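Local coordinates for ABC transporter substrate-binding protein (Staphylococcus aureus subsp. aureus NCTC 8325, PDB 3UN6), which is of unknown function but binds zinc and probably serves as the substrate-binding component of an ABC-type import system, at residues 136-141 / 185-190. Numbering follows the deposited sequence.
Sequences DDYHFG and RITGYS
Both backbone polar atoms of H139 are taken up by T187. The amide N of H139 donates to T187 OG1 over 3.0 Å, and its carbonyl O accepts from T187 N at 2.8 Å, the donor lying in the carbonyl plane. T187 OG1 is set anti to its own carbonyl carbon (chi1 -48°), beside the backbone N, which lets hydroxyl and amide address the same residue. H139 O also receives a weak second bond from G188 N at 3.3 Å, while I186 CB packs against this oxygen. This weak bond opens the parallel ladder, in which G188 bonds to the two residues flanking F140: G141 N donates to G188 O at 2.9 Å, again in the carbonyl plane, and S190 N continues the series to G141 O at 3.2 Å. Strands 138-142 and 188-192 are thereby joined in the mixed sheet of one lobe of a fold consistent with a type 2 periplasmic binding protein, with helices 148-159 and 177-182 in the connection between them. Two CA-H...O contacts supplement the ladder, from F140 CA to G188 O and from Y189 CA to G141 O. The F140 ring lies against the glycine backbone, its CD1 3.4 Å from G188 C, and meets Y189 N at its edge. From I186, CD1 extends to G141 N at 4.0 Å. Strand 167-171 flanks the other side of 138-142, where H139 ND1 is hydrogen-bonded to H170 NE2. Y189 OH is bonded to F195 O; the side chain of S190 lies about 8 Å from a bound zinc ion, and its OG is hydrogen-bonded to V119 O of strand 112-122.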
ATOM      1  N   ASP A 136      14.939   7.762 -26.521  1.00 53.57           N
ATOM      2  CA  ASP A 136      13.794   6.881 -26.406  1.00 52.80           C
ATOM      3  C   ASP A 136      13.129   6.981 -25.046  1.00 51.14           C
ATOM      4  O   ASP A 136      13.691   7.455 -24.067  1.00 50.28           O
ATOM      5  CB  ASP A 136      14.173   5.414 -26.663  1.00 53.15           C
ATOM      6  CG  ASP A 136      14.731   5.184 -28.053  1.00 56.42           C
ATOM      7  OD1 ASP A 136      15.475   6.062 -28.545  1.00 58.79           O
ATOM      8  OD2 ASP A 136      14.441   4.116 -28.641  1.00 57.07           O
ATOM      9  N   ASP A 137      11.905   6.502 -25.042  1.00 50.10           N
ATOM     10  CA  ASP A 137      11.055   6.465 -23.893  1.00 48.48           C
ATOM     11  C   ASP A 137      11.638   5.599 -22.750  1.00 45.04           C
ATOM     12  O   ASP A 137      12.411   4.663 -22.986  1.00 44.89           O
ATOM     13  CB  ASP A 137       9.703   5.949 -24.408  1.00 50.00           C
ATOM     14  CG  ASP A 137       8.746   5.616 -23.329  1.00 53.31           C
ATOM     15  OD1 ASP A 137       7.686   6.276 -23.272  1.00 63.68           O
ATOM     16  OD2 ASP A 137       9.037   4.686 -22.543  1.00 60.58           O
ATOM     17  N   TYR A 138      11.286   5.952 -21.512  1.00 40.15           N
ATOM     18  CA  TYR A 138      11.709   5.206 -20.341  1.00 37.30           C
ATOM     19  C   TYR A 138      10.561   4.294 -19.896  1.00 34.65           C
ATOM     20  O   TYR A 138       9.396   4.695 -19.917  1.00 34.01           O
ATOM     21  CB  TYR A 138      12.125   6.164 -19.228  1.00 37.37           C
ATOM     22  CG  TYR A 138      13.225   7.122 -19.663  1.00 36.55           C
ATOM     23  CD1 TYR A 138      14.525   6.680 -19.827  1.00 32.73           C
ATOM     24  CD2 TYR A 138      12.950   8.467 -19.909  1.00 34.48           C
ATOM     25  CE1 TYR A 138      15.537   7.553 -20.237  1.00 36.14           C
ATOM     26  CE2 TYR A 138      13.953   9.348 -20.311  1.00 37.05           C
ATOM     27  CZ  TYR A 138      15.244   8.886 -20.467  1.00 38.20           C
ATOM     28  OH  TYR A 138      16.237   9.758 -20.862  1.00 42.11           O
ATOM     29  N   HIS A 139      10.886   3.072 -19.496  1.00 32.34           N
ATOM     30  CA  HIS A 139       9.869   2.103 -19.096  1.00 31.85           C
ATOM     31  C   HIS A 139       9.876   1.782 -17.609  1.00 30.55           C
ATOM     32  O   HIS A 139      10.869   1.311 -17.044  1.00 30.30           O
ATOM     33  CB  HIS A 139       9.997   0.854 -19.948  1.00 33.58           C
ATOM     34  CG  HIS A 139       9.763   1.119 -21.402  1.00 34.83           C
ATOM     35  ND1 HIS A 139       8.531   0.961 -21.997  1.00 35.57           N
ATOM     36  CD2 HIS A 139      10.584   1.606 -22.359  1.00 38.11           C
ATOM     37  CE1 HIS A 139       8.614   1.307 -23.269  1.00 38.90           C
ATOM     38  NE2 HIS A 139       9.849   1.700 -23.514  1.00 37.11           N
ATOM     39  N   PHE A 140       8.742   2.053 -16.978  1.00 28.58           N
ATOM     40  CA  PHE A 140       8.583   1.847 -15.558  1.00 26.81           C
ATOM     41  C   PHE A 140       7.569   0.782 -15.170  1.00 24.97           C
ATOM     42  O   PHE A 140       6.444   0.779 -15.650  1.00 24.44           O
ATOM     43  CB  PHE A 140       8.209   3.174 -14.878  1.00 26.66           C
ATOM     44  CG  PHE A 140       9.369   4.102 -14.700  1.00 27.30           C
ATOM     45  CD1 PHE A 140      10.220   3.959 -13.615  1.00 25.75           C
ATOM     46  CD2 PHE A 140       9.631   5.103 -15.622  1.00 28.24           C
ATOM     47  CE1 PHE A 140      11.306   4.810 -13.448  1.00 28.02           C
ATOM     48  CE2 PHE A 140      10.726   5.945 -15.461  1.00 27.67           C
ATOM     49  CZ  PHE A 140      11.555   5.797 -14.382  1.00 26.19           C
ATOM     50  N   GLY A 141       7.986  -0.112 -14.272  1.00 24.19           N
ATOM     51  CA  GLY A 141       7.089  -1.115 -13.727  1.00 23.59           C
ATOM     52  C   GLY A 141       6.291  -0.444 -12.610  1.00 22.87           C
ATOM     53  O   GLY A 141       6.833   0.385 -11.870  1.00 21.73           O
ATOM     54  N   ARG A 185      14.250  -5.219 -18.768  1.00 39.49           N
ATOM     55  CA  ARG A 185      12.964  -5.159 -19.455  1.00 37.72           C
ATOM     56  C   ARG A 185      12.329  -3.818 -19.092  1.00 35.54           C
ATOM     57  O   ARG A 185      11.418  -3.355 -19.762  1.00 36.69           O
ATOM     58  CB  ARG A 185      12.067  -6.308 -19.032  1.00 38.35           C
ATOM     59  CG  ARG A 185      12.737  -7.667 -19.132  1.00 41.92           C
ATOM     60  CD  ARG A 185      11.890  -8.773 -18.500  1.00 45.96           C
ATOM     61  NE  ARG A 185      12.673 -10.002 -18.352  1.00 49.59           N
ATOM     62  CZ  ARG A 185      12.629 -11.052 -19.165  1.00 52.77           C
ATOM     63  NH1 ARG A 185      11.798 -11.088 -20.196  1.00 55.18           N
ATOM     64  NH2 ARG A 185      13.408 -12.096 -18.923  1.00 56.37           N
ATOM     65  N   ILE A 186      12.824  -3.207 -18.017  1.00 32.11           N
ATOM     66  CA  ILE A 186      12.369  -1.894 -17.568  1.00 31.09           C
ATOM     67  C   ILE A 186      13.578  -1.079 -17.154  1.00 29.98           C
ATOM     68  O   ILE A 186      14.639  -1.641 -16.922  1.00 30.78           O
ATOM     69  CB  ILE A 186      11.320  -1.973 -16.404  1.00 28.28           C
ATOM     70  CG1 ILE A 186      11.827  -2.834 -15.252  1.00 27.67           C
ATOM     71  CG2 ILE A 186       9.986  -2.542 -16.907  1.00 30.70           C
ATOM     72  CD1 ILE A 186      10.770  -3.038 -14.134  1.00 26.16           C
ATOM     73  N   THR A 187      13.407   0.243 -17.130  1.00 28.26           N
ATOM     74  CA  THR A 187      14.433   1.221 -16.744  1.00 29.19           C
ATOM     75  C   THR A 187      14.375   1.369 -15.230  1.00 27.58           C
ATOM     76  O   THR A 187      15.371   1.653 -14.567  1.00 27.02           O
ATOM     77  CB  THR A 187      14.089   2.646 -17.276  1.00 29.80           C
ATOM     78  OG1 THR A 187      13.727   2.601 -18.661  1.00 32.78           O
ATOM     79  CG2 THR A 187      15.249   3.630 -17.061  1.00 32.60           C
ATOM     80  N   GLY A 188      13.181   1.210 -14.688  1.00 26.76           N
ATOM     81  CA  GLY A 188      12.997   1.322 -13.244  1.00 25.79           C
ATOM     82  C   GLY A 188      11.602   0.940 -12.834  1.00 25.21           C
ATOM     83  O   GLY A 188      10.812   0.444 -13.644  1.00 26.46           O
ATOM     84  N   TYR A 189      11.296   1.157 -11.559  1.00 23.40           N
ATOM     85  CA  TYR A 189       9.994   0.840 -11.055  1.00 23.20           C
ATOM     86  C   TYR A 189       9.699   1.599  -9.782  1.00 22.61           C
ATOM     87  O   TYR A 189      10.595   2.224  -9.183  1.00 23.46           O
ATOM     88  CB  TYR A 189       9.824  -0.675 -10.855  1.00 23.15           C
ATOM     89  CG  TYR A 189      10.770  -1.378  -9.860  1.00 22.42           C
ATOM     90  CD1 TYR A 189      10.509  -1.377  -8.485  1.00 23.09           C
ATOM     91  CD2 TYR A 189      11.849  -2.120 -10.317  1.00 24.54           C
ATOM     92  CE1 TYR A 189      11.341  -2.040  -7.596  1.00 19.56           C
ATOM     93  CE2 TYR A 189      12.684  -2.790  -9.446  1.00 27.97           C
ATOM     94  CZ  TYR A 189      12.426  -2.745  -8.082  1.00 26.41           C
ATOM     95  OH  TYR A 189      13.252  -3.430  -7.237  1.00 27.67           O
ATOM     96  N   SER A 190       8.425   1.603  -9.422  1.00 21.73           N
ATOM     97  CA  SER A 190       7.986   2.205  -8.193  1.00 21.03           C
ATOM     98  C   SER A 190       7.091   1.186  -7.475  1.00 21.69           C
ATOM     99  O   SER A 190       6.209   0.608  -8.086  1.00 21.58           O
ATOM    100  CB  SER A 190       7.248   3.495  -8.477  1.00 22.09           C
ATOM    101  OG  SER A 190       6.895   4.107  -7.269  1.00 20.81           O
TER